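Local coordinates for soluble lytic murein transglycosylase (Pseudomonas aeruginosa, PDB 5OHU), which cleaves the glycan strands of bacterial peptidoglycan as a lytic transglycosylase, working both exolytically and endolytically in cell-wall turnover, at residues Q452-I458 / R501-M507; T517-L522 / N550-A555; T530-I536 / A556-Q560. All blocks are in the same frame, centred on the assembly; numbering follows the deposited sequence.

Contact 2 is the most buried of the three, whereas contacts 1 and 3 are only partly buried. Contact 1 joins helix 454-463, in the L-domain sequence, to the end of helix 493-504 in the SLT sequence; contacts 2 and 3 lie wholly in the latter and share helix 547-564. Their chemistry follows: methionine and aromatic packing in contact 1, direct amide-backbone hydrogen bonds in the buried loop, and CH-pi and apolar packing supplemented by water bridges at the outer helix crossing. Contacts 1 and 2 meet where Ser-504 OG lies 2.8 Å from Leu-519 O, probably a hydrogen bond; contacts 2 and 3 touch through Leu-553 CD2 and Ile-536 CG2, 3.7 Å apart.

Contact 1: Q452-I458 / R501-M507; sequences QWYFPAI and RQESAFM
Segment 452-458 turns from one helix into the next: Gln-452, with positive phi (63/32), is the C-prime residue of a Schellman motif, Trp-453 is the N-cap, and helix runs on from Tyr-454. Segment 501-507 leaves a helix through Ala-505 (53/36) and Phe-506 (65/24), the centre of a type I' turn from Ser-504 to Met-507. The closest CA pairs are Phe-455 with Ala-505 (5.3 Å) and Tyr-454 with Phe-506 (6.3 Å). Met-507 (chi1 m, chi2 m, chi3 p) curls across the helix start: its CE is 3.6 Å from Tyr-454 CD2, its CG 3.2 Å from Phe-455 CB and its SD 3.9 Å from Pro-456 CD. The same sulfur makes an oblique Met-aromatic contact with Trp-453, 5.1 Å from the five-ring centroid. Ala-505 CB touches both Phe-455 CD1 (3.6 Å) and Ile-458 CD1 (3.8 Å). Ile-458 CG2 covers one face of the Arg-501 guanidinium, 3.6 Å from NH2, while Arg-501 NE bonds to Arg-473 O. Helix 454-463, in the L-domain sequence, meets the family's Glu-Ser signature region; the one hydrogen bond across, Phe-455 N to Met-507 SD (3.5 Å), is weak, so the contact rests mainly on apolar packing of Met-507 and Ala-505.

Contact 2: T517-L522 / N550-A555; sequences TGLMQL and NIRLGA
Asn-550, Met-520 and Leu-522 carry most of the buried surface here. Segment 550-555 is helical throughout, and the CA atoms of Gly-518 and Asn-550 lie 6.2 Å apart. Asn-550 (chi1 t, chi2 -93°), on helix 547-564, reaches into a tight loop and reads its backbone with both ends of the amide: ND2 donates to Thr-517 O (3.0 Å), and OD1 accepts from Met-520 N (2.6 Å). Leu-519 N is also close to Asn-550 OD1, at 3.1 Å, but at a poor angle. ND2 has a further acceptor in Leu-544 O. The loop is a type I turn from Gly-518 to Gln-521, closed by reciprocal bonds of Thr-517 N to Leu-522 O (3.0 Å) and Leu-522 N to Thr-517 O (3.1 Å), with Gln-521 NE2 folded back on Gly-518 O (3.0 Å). It carries the Gly-Leu-Met-Gln sequence, a signature of the SLT domain, whose fold is lysozyme-like. Both glycines make room: a CB on Gly-518 (96/-169) would fall 2.0 Å from Asn-550 ND2, and one on Gly-554 would fall 2.3 Å from Met-520 SD. Met-520 (chi1 m, chi2 t) uses that space, its SD lying 3.5 Å from Gly-554 CA, and the two CA atoms are 5.8 Å apart. Leu-522 (m, t) sets CD1 3.7 Å from Leu-553 CB and 3.7 Å from Gly-554 N. Leu-519 CD1 packs 3.8 Å from Ile-551 CD1.

Contact 3: T530-I536 / A556-Q560; sequences TSRKFGI and AYLSQ
This is a helix-helix crossing, partly buried, between the end of helix 524-534 and the middle of helix 547-564. The segment axes (530-534 and 556-560) pass 10.5 Å apart at a signed angle of 79°, close to perpendicular, and the nearest CA pair is Thr-530 with Tyr-557, 6.0 Å apart. Ala-556 lies at the centre: its CB sits over the face of the Phe-534 ring (chi1 m), 3.6 Å from the centroid and 10° off the normal, a CH-pi contact. Thr-530 CG2 (3.6 Å) and Ile-536 CD1 (4.0 Å) also approach Ala-556 CB. The ring's edge meets Gln-560, whose CD is 3.7 Å from Phe-534 CE1. Gly-535, with positive phi (71/27), ends the first helix and turns the chain so that Ile-536 can point back at the partner; Ser-531 OG bonds to Ile-536 O (2.6 Å) across this turn. Polar links between the helices run through water. One water donates to Thr-530 OG1 (3.0 Å) and to Gln-560 OE1 (2.7 Å), while that hydroxyl also bonds to Thr-526 O within its own helix. A second accepts from Gln-560 NE2 (3.2 Å) and, weakly, from Lys-533 NZ (3.3 Å). Such a steep crossing, with Phe-534 laid on Ala-556, Gln-560 beside the ring and two waters bridging the polar side chains, is consistent with the compact, largely helical bundle of the lysozyme-like SLT domain.

Contact 1: Q452-I458 / R501-M507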
loop_
_atom_site.group_PDB
_atom_site.type_symbol
_atom_site.label_atom_id
_atom_site.label_comp_id
_atom_site.label_asym_id
_atom_site.label_seq_id
_atom_site.Cartn_x
_atom_site.Cartn_y
_atom_site.Cartn_z
ATOM N N GLN A 452 -12.243 19.554 -11.387
ATOM C CA GLN A 452 -13.126 18.525 -10.827
ATOM C C GLN A 452 -12.419 17.180 -10.766
ATOM O O GLN A 452 -13.037 16.121 -10.899
ATOM C CB GLN A 452 -14.443 18.404 -11.605
ATOM C CG GLN A 452 -15.510 19.428 -11.224
ATOM C CD GLN A 452 -14.975 20.847 -11.179
ATOM O OE1 GLN A 452 -14.689 21.448 -12.214
ATOM N NE2 GLN A 452 -14.827 21.387 -9.969
ATOM N N TRP A 453 -11.107 17.216 -10.568
ATOM C CA TRP A 453 -10.321 15.999 -10.472
ATOM C C TRP A 453 -9.969 15.764 -9.012
ATOM O O TRP A 453 -8.838 15.960 -8.559
ATOM C CB TRP A 453 -9.117 16.076 -11.379
ATOM C CG TRP A 453 -9.453 15.321 -12.563
ATOM C CD1 TRP A 453 -10.702 14.907 -12.922
ATOM C CD2 TRP A 453 -8.562 14.825 -13.548
ATOM N NE1 TRP A 453 -10.644 14.188 -14.076
ATOM C CE2 TRP A 453 -9.337 14.124 -14.486
ATOM C CE3 TRP A 453 -7.180 14.909 -13.735
ATOM C CZ2 TRP A 453 -8.781 13.521 -15.598
ATOM C CZ3 TRP A 453 -6.626 14.298 -14.832
ATOM C CH2 TRP A 453 -7.424 13.612 -15.754
ATOM N N TYR A 454 -10.983 15.278 -8.293
ATOM C CA TYR A 454 -10.947 15.246 -6.839
ATOM C C TYR A 454 -9.839 14.349 -6.321
ATOM O O TYR A 454 -9.088 14.752 -5.426
ATOM C CB TYR A 454 -12.322 14.825 -6.316
ATOM C CG TYR A 454 -13.390 15.772 -6.835
ATOM C CD1 TYR A 454 -13.246 17.153 -6.673
ATOM C CD2 TYR A 454 -14.508 15.302 -7.530
ATOM C CE1 TYR A 454 -14.190 18.035 -7.162
ATOM C CE2 TYR A 454 -15.455 16.179 -8.016
ATOM C CZ TYR A 454 -15.287 17.542 -7.831
ATOM O OH TYR A 454 -16.220 18.421 -8.310
ATOM N N PHE A 455 -9.689 13.141 -6.885
ATOM C CA PHE A 455 -8.628 12.262 -6.389
ATOM C C PHE A 455 -7.235 12.783 -6.718
ATOM O O PHE A 455 -6.389 12.822 -5.807
ATOM C CB PHE A 455 -8.826 10.833 -6.893
ATOM C CG PHE A 455 -7.779 9.877 -6.404
ATOM C CD1 PHE A 455 -7.418 9.855 -5.063
ATOM C CD2 PHE A 455 -7.152 9.007 -7.278
ATOM C CE1 PHE A 455 -6.446 8.984 -4.606
ATOM C CE2 PHE A 455 -6.186 8.132 -6.832
ATOM C CZ PHE A 455 -5.828 8.117 -5.494
ATOM N N PRO A 456 -6.910 13.176 -7.956
ATOM C CA PRO A 456 -5.603 13.825 -8.170
ATOM C C PRO A 456 -5.347 14.963 -7.191
ATOM O O PRO A 456 -4.250 15.065 -6.634
ATOM C CB PRO A 456 -5.694 14.316 -9.622
ATOM C CG PRO A 456 -6.626 13.357 -10.275
ATOM C CD PRO A 456 -7.655 13.023 -9.223
ATOM N N ALA A 457 -6.348 15.814 -6.958
ATOM C CA ALA A 457 -6.191 16.904 -6.004
ATOM C C ALA A 457 -5.946 16.376 -4.595
ATOM O O ALA A 457 -5.035 16.847 -3.899
ATOM C CB ALA A 457 -7.428 17.805 -6.041
ATOM N N ILE A 458 -6.747 15.396 -4.160
ATOM C CA ILE A 458 -6.555 14.782 -2.845
ATOM C C ILE A 458 -5.170 14.149 -2.750
ATOM O O ILE A 458 -4.472 14.285 -1.737
ATOM C CB ILE A 458 -7.666 13.745 -2.582
ATOM C CG1 ILE A 458 -9.002 14.442 -2.269
ATOM C CG2 ILE A 458 -7.248 12.756 -1.474
ATOM C CD1 ILE A 458 -10.221 13.543 -2.428
ATOM N N ARG A 501 -15.806 9.028 0.179
ATOM C CA ARG A 501 -14.498 9.665 0.177
ATOM C C ARG A 501 -13.376 8.635 0.351
ATOM O O ARG A 501 -12.344 8.710 -0.328
ATOM C CB ARG A 501 -14.464 10.740 1.264
ATOM C CG ARG A 501 -13.070 11.208 1.678
ATOM C CD ARG A 501 -12.327 11.920 0.562
ATOM N NE ARG A 501 -11.095 12.490 1.086
ATOM C CZ ARG A 501 -9.951 11.819 1.172
ATOM N NH1 ARG A 501 -9.893 10.556 0.757
ATOM N NH2 ARG A 501 -8.873 12.408 1.670
ATOM N N GLN A 502 -13.579 7.641 1.220
ATOM C CA GLN A 502 -12.584 6.594 1.441
ATOM C C GLN A 502 -12.494 5.633 0.262
ATOM O O GLN A 502 -11.395 5.255 -0.147
ATOM C CB GLN A 502 -12.931 5.822 2.721
ATOM C CG GLN A 502 -12.123 4.576 3.023
ATOM C CD GLN A 502 -10.610 4.822 3.151
ATOM O OE1 GLN A 502 -9.801 4.033 2.645
ATOM N NE2 GLN A 502 -10.234 5.963 3.734
ATOM N N GLU A 503 -13.631 5.239 -0.301
ATOM C CA GLU A 503 -13.636 4.179 -1.301
ATOM C C GLU A 503 -13.057 4.655 -2.631
ATOM O O GLU A 503 -12.227 3.971 -3.238
ATOM C CB GLU A 503 -15.064 3.648 -1.496
ATOM C CG GLU A 503 -15.587 2.771 -0.357
ATOM C CD GLU A 503 -14.814 1.459 -0.207
ATOM O OE1 GLU A 503 -14.899 0.838 0.868
ATOM O OE2 GLU A 503 -14.116 1.047 -1.161
ATOM N N SER A 504 -13.500 5.816 -3.106
ATOM C CA SER A 504 -13.174 6.285 -4.444
ATOM C C SER A 504 -12.568 7.673 -4.480
ATOM O O SER A 504 -12.105 8.089 -5.549
ATOM C CB SER A 504 -14.433 6.309 -5.328
ATOM O OG SER A 504 -15.318 7.331 -4.871
ATOM N N ALA A 505 -12.589 8.412 -3.367
ATOM C CA ALA A 505 -12.213 9.828 -3.365
ATOM C C ALA A 505 -13.007 10.583 -4.425
ATOM O O ALA A 505 -12.497 11.476 -5.105
ATOM C CB ALA A 505 -10.706 10.005 -3.575
ATOM N N PHE A 506 -14.263 10.174 -4.597
ATOM C CA PHE A 506 -15.228 10.825 -5.471
ATOM C C PHE A 506 -14.863 10.754 -6.947
ATOM O O PHE A 506 -15.330 11.571 -7.739
ATOM C CB PHE A 506 -15.452 12.274 -5.040
ATOM C CG PHE A 506 -16.360 12.396 -3.861
ATOM C CD1 PHE A 506 -15.858 12.265 -2.570
ATOM C CD2 PHE A 506 -17.723 12.613 -4.040
ATOM C CE1 PHE A 506 -16.698 12.358 -1.476
ATOM C CE2 PHE A 506 -18.570 12.721 -2.955
ATOM C CZ PHE A 506 -18.059 12.592 -1.671
ATOM N N MET A 507 -14.072 9.773 -7.358
ATOM C CA MET A 507 -13.892 9.493 -8.777
ATOM C C MET A 507 -14.885 8.410 -9.175
ATOM O O MET A 507 -14.708 7.239 -8.830
ATOM C CB MET A 507 -12.454 9.086 -9.074
ATOM C CG MET A 507 -11.453 10.163 -8.683
ATOM S SD MET A 507 -11.244 11.692 -9.672
ATOM C CE MET A 507 -12.691 12.683 -9.294
#

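Contact 2: T517-L522 / N550-A555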
loop_
_atom_site.group_PDB
_atom_site.type_symbol
_atom_site.label_atom_id
_atom_site.label_comp_id
_atom_site.label_asym_id
_atom_site.label_seq_id
_atom_site.Cartn_x
_atom_site.Cartn_y
_atom_site.Cartn_z
ATOM N N THR A 517 -16.296 -1.159 -8.418
ATOM C CA THR A 517 -16.576 -0.140 -9.420
ATOM C C THR A 517 -17.328 1.033 -8.815
ATOM O O THR A 517 -18.324 0.839 -8.112
ATOM C CB THR A 517 -17.406 -0.731 -10.561
ATOM O OG1 THR A 517 -16.789 -1.938 -11.020
ATOM C CG2 THR A 517 -17.506 0.251 -11.707
ATOM N N GLY A 518 -16.861 2.241 -9.104
ATOM C CA GLY A 518 -17.647 3.447 -8.925
ATOM C C GLY A 518 -17.380 4.163 -7.614
ATOM O O GLY A 518 -16.424 3.874 -6.884
ATOM N N LEU A 519 -18.266 5.135 -7.328
ATOM C CA LEU A 519 -18.105 5.997 -6.153
ATOM C C LEU A 519 -17.992 5.191 -4.868
ATOM O O LEU A 519 -17.220 5.545 -3.968
ATOM C CB LEU A 519 -19.278 6.971 -6.052
ATOM C CG LEU A 519 -19.237 8.077 -7.105
ATOM C CD1 LEU A 519 -20.543 8.860 -7.138
ATOM C CD2 LEU A 519 -18.034 9.013 -6.873
ATOM N N MET A 520 -18.751 4.105 -4.768
ATOM C CA MET A 520 -18.835 3.321 -3.551
ATOM C C MET A 520 -18.220 1.933 -3.713
ATOM O O MET A 520 -18.325 1.111 -2.793
ATOM C CB MET A 520 -20.300 3.271 -3.110
ATOM C CG MET A 520 -20.724 4.593 -2.484
ATOM S SD MET A 520 -22.418 4.571 -1.824
ATOM C CE MET A 520 -22.000 4.175 -0.095
ATOM N N GLN A 521 -17.529 1.683 -4.837
ATOM C CA GLN A 521 -16.656 0.517 -5.023
ATOM C C GLN A 521 -17.430 -0.784 -4.805
ATOM O O GLN A 521 -17.080 -1.630 -3.979
ATOM C CB GLN A 521 -15.423 0.595 -4.100
ATOM C CG GLN A 521 -14.406 1.641 -4.532
ATOM C CD GLN A 521 -13.740 1.267 -5.859
ATOM O OE1 GLN A 521 -12.693 0.614 -5.884
ATOM N NE2 GLN A 521 -14.362 1.670 -6.967
ATOM N N LEU A 522 -18.516 -0.913 -5.546
ATOM C CA LEU A 522 -19.380 -2.070 -5.421
ATOM C C LEU A 522 -18.858 -3.213 -6.277
ATOM O O LEU A 522 -18.467 -3.016 -7.433
ATOM C CB LEU A 522 -20.809 -1.726 -5.843
ATOM C CG LEU A 522 -21.495 -0.613 -5.053
ATOM C CD1 LEU A 522 -22.886 -0.315 -5.642
ATOM C CD2 LEU A 522 -21.576 -1.013 -3.584
ATOM N N ASN A 550 -24.711 4.158 -8.819
ATOM C CA ASN A 550 -23.773 3.693 -7.805
ATOM C C ASN A 550 -24.239 4.077 -6.403
ATOM O O ASN A 550 -24.241 3.249 -5.480
ATOM C CB ASN A 550 -22.396 4.283 -8.082
ATOM C CG ASN A 550 -21.298 3.524 -7.393
ATOM O OD1 ASN A 550 -20.898 3.860 -6.271
ATOM N ND2 ASN A 550 -20.780 2.497 -8.072
ATOM N N ILE A 551 -24.626 5.339 -6.226
ATOM C CA ILE A 551 -25.024 5.828 -4.911
ATOM C C ILE A 551 -26.293 5.135 -4.434
ATOM O O ILE A 551 -26.429 4.806 -3.250
ATOM C CB ILE A 551 -25.198 7.353 -4.957
ATOM C CG1 ILE A 551 -23.848 8.007 -5.242
ATOM C CG2 ILE A 551 -25.819 7.861 -3.643
ATOM C CD1 ILE A 551 -23.959 9.515 -5.506
ATOM N N ARG A 552 -27.242 4.897 -5.341
ATOM C CA ARG A 552 -28.494 4.268 -4.937
ATOM C C ARG A 552 -28.261 2.847 -4.446
ATOM O O ARG A 552 -28.784 2.448 -3.398
ATOM C CB ARG A 552 -29.485 4.277 -6.097
ATOM C CG ARG A 552 -30.101 5.635 -6.356
ATOM C CD ARG A 552 -30.835 5.647 -7.671
ATOM N NE ARG A 552 -32.074 4.894 -7.599
ATOM C CZ ARG A 552 -32.796 4.554 -8.660
ATOM N NH1 ARG A 552 -32.384 4.895 -9.878
ATOM N NH2 ARG A 552 -33.923 3.869 -8.501
ATOM N N LEU A 553 -27.486 2.061 -5.200
ATOM C CA LEU A 553 -27.147 0.711 -4.759
ATOM C C LEU A 553 -26.178 0.727 -3.591
ATOM O O LEU A 553 -26.305 -0.092 -2.677
ATOM C CB LEU A 553 -26.569 -0.102 -5.914
ATOM C CG LEU A 553 -27.594 -0.235 -7.042
ATOM C CD1 LEU A 553 -27.006 -0.831 -8.339
ATOM C CD2 LEU A 553 -28.740 -1.096 -6.536
ATOM N N GLY A 554 -25.211 1.643 -3.594
ATOM C CA GLY A 554 -24.267 1.686 -2.488
ATOM C C GLY A 554 -24.925 2.078 -1.172
ATOM O O GLY A 554 -24.605 1.519 -0.118
ATOM N N ALA A 555 -25.841 3.050 -1.211
ATOM C CA ALA A 555 -26.554 3.445 0.002
ATOM C C ALA A 555 -27.396 2.300 0.533
ATOM O O ALA A 555 -27.442 2.071 1.748
ATOM C CB ALA A 555 -27.445 4.662 -0.268
#

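Contact 3: T530-I536 / A556-Q560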
loop_
_atom_site.group_PDB
_atom_site.type_symbol
_atom_site.label_atom_id
_atom_site.label_comp_id
_atom_site.label_asym_id
_atom_site.label_seq_id
_atom_site.Cartn_x
_atom_site.Cartn_y
_atom_site.Cartn_z
ATOM N N THR A 530 -28.143 -6.595 -4.168
ATOM C CA THR A 530 -28.770 -5.408 -3.594
ATOM C C THR A 530 -29.914 -4.926 -4.470
ATOM O O THR A 530 -31.006 -4.606 -3.975
ATOM C CB THR A 530 -27.723 -4.308 -3.425
ATOM O OG1 THR A 530 -26.666 -4.791 -2.590
ATOM C CG2 THR A 530 -28.337 -3.073 -2.781
ATOM N N SER A 531 -29.690 -4.916 -5.782
ATOM C CA SER A 531 -30.724 -4.518 -6.729
ATOM C C SER A 531 -31.970 -5.384 -6.591
ATOM O O SER A 531 -33.098 -4.878 -6.604
ATOM C CB SER A 531 -30.159 -4.589 -8.148
ATOM O OG SER A 531 -31.190 -4.522 -9.113
ATOM N N ARG A 532 -31.791 -6.698 -6.457
ATOM C CA ARG A 532 -32.962 -7.559 -6.325
ATOM C C ARG A 532 -33.616 -7.393 -4.960
ATOM O O ARG A 532 -34.844 -7.418 -4.853
ATOM C CB ARG A 532 -32.592 -9.021 -6.574
ATOM C CG ARG A 532 -32.031 -9.294 -7.962
ATOM C CD ARG A 532 -31.934 -10.787 -8.234
ATOM N NE ARG A 532 -30.746 -11.107 -9.031
ATOM C CZ ARG A 532 -29.573 -11.481 -8.521
ATOM N NH1 ARG A 532 -29.438 -11.590 -7.205
ATOM N NH2 ARG A 532 -28.545 -11.743 -9.327
ATOM N N LYS A 533 -32.811 -7.207 -3.911
ATOM C CA LYS A 533 -33.354 -7.116 -2.561
ATOM C C LYS A 533 -34.243 -5.889 -2.406
ATOM O O LYS A 533 -35.295 -5.954 -1.763
ATOM C CB LYS A 533 -32.211 -7.084 -1.544
ATOM C CG LYS A 533 -32.632 -7.416 -0.126
ATOM C CD LYS A 533 -33.371 -8.749 -0.112
ATOM C CE LYS A 533 -33.158 -9.504 1.182
ATOM N NZ LYS A 533 -31.733 -9.772 1.438
ATOM N N PHE A 534 -33.848 -4.762 -2.993
ATOM C CA PHE A 534 -34.580 -3.520 -2.794
ATOM C C PHE A 534 -35.538 -3.183 -3.922
ATOM O O PHE A 534 -36.313 -2.238 -3.778
ATOM C CB PHE A 534 -33.611 -2.350 -2.614
ATOM C CG PHE A 534 -32.900 -2.351 -1.298
ATOM C CD1 PHE A 534 -31.786 -3.160 -1.097
ATOM C CD2 PHE A 534 -33.353 -1.555 -0.254
ATOM C CE1 PHE A 534 -31.115 -3.166 0.119
ATOM C CE2 PHE A 534 -32.696 -1.547 0.969
ATOM C CZ PHE A 534 -31.566 -2.352 1.157
ATOM N N GLY A 535 -35.512 -3.912 -5.033
ATOM C CA GLY A 535 -36.285 -3.485 -6.181
ATOM C C GLY A 535 -35.729 -2.254 -6.872
ATOM O O GLY A 535 -36.486 -1.513 -7.504
ATOM N N ILE A 536 -34.431 -2.019 -6.770
ATOM C CA ILE A 536 -33.770 -0.892 -7.430
ATOM C C ILE A 536 -33.279 -1.361 -8.796
ATOM O O ILE A 536 -32.449 -2.291 -8.844
ATOM C CB ILE A 536 -32.618 -0.346 -6.587
ATOM C CG1 ILE A 536 -33.130 0.196 -5.255
ATOM C CG2 ILE A 536 -31.846 0.725 -7.356
ATOM C CD1 ILE A 536 -32.019 0.546 -4.293
ATOM N N ALA A 556 -28.086 1.588 -0.362
ATOM C CA ALA A 556 -28.894 0.451 0.058
ATOM C C ALA A 556 -28.031 -0.628 0.705
ATOM O O ALA A 556 -28.317 -1.083 1.816
ATOM C CB ALA A 556 -29.667 -0.108 -1.139
ATOM N N TYR A 557 -26.959 -1.046 0.025
ATOM C CA TYR A 557 -26.079 -2.059 0.603
ATOM C C TYR A 557 -25.504 -1.596 1.939
ATOM O O TYR A 557 -25.494 -2.352 2.919
ATOM C CB TYR A 557 -24.950 -2.404 -0.371
ATOM C CG TYR A 557 -23.965 -3.344 0.270
ATOM C CD1 TYR A 557 -24.276 -4.696 0.411
ATOM C CD2 TYR A 557 -22.744 -2.886 0.743
ATOM C CE1 TYR A 557 -23.396 -5.565 1.007
ATOM C CE2 TYR A 557 -21.852 -3.745 1.345
ATOM C CZ TYR A 557 -22.185 -5.084 1.474
ATOM O OH TYR A 557 -21.317 -5.953 2.081
ATOM N N LEU A 558 -25.050 -0.346 2.004
ATOM C CA LEU A 558 -24.523 0.203 3.249
ATOM C C LEU A 558 -25.560 0.144 4.370
ATOM O O LEU A 558 -25.218 -0.105 5.534
ATOM C CB LEU A 558 -24.057 1.637 3.005
ATOM C CG LEU A 558 -23.366 2.402 4.132
ATOM C CD1 LEU A 558 -22.150 1.649 4.644
ATOM C CD2 LEU A 558 -22.974 3.780 3.631
ATOM N N SER A 559 -26.839 0.343 4.042
ATOM C CA SER A 559 -27.853 0.290 5.089
ATOM C C SER A 559 -28.083 -1.135 5.575
ATOM O O SER A 559 -28.443 -1.330 6.739
ATOM C CB SER A 559 -29.160 0.915 4.597
ATOM O OG SER A 559 -29.854 0.019 3.752
ATOM N N GLN A 560 -27.888 -2.132 4.704
ATOM C CA GLN A 560 -27.953 -3.534 5.127
ATOM C C GLN A 560 -26.841 -3.872 6.115
ATOM O O GLN A 560 -27.075 -4.504 7.149
ATOM C CB GLN A 560 -27.857 -4.459 3.912
ATOM C CG GLN A 560 -29.160 -4.659 3.165
ATOM C CD GLN A 560 -29.015 -5.620 1.985
ATOM O OE1 GLN A 560 -28.106 -5.491 1.159
ATOM N NE2 GLN A 560 -29.912 -6.599 1.915
HETATM O O HOH W 1 -27.503 -7.106 -0.918
HETATM O O HOH W 2 -28.798 -8.958 0.052
#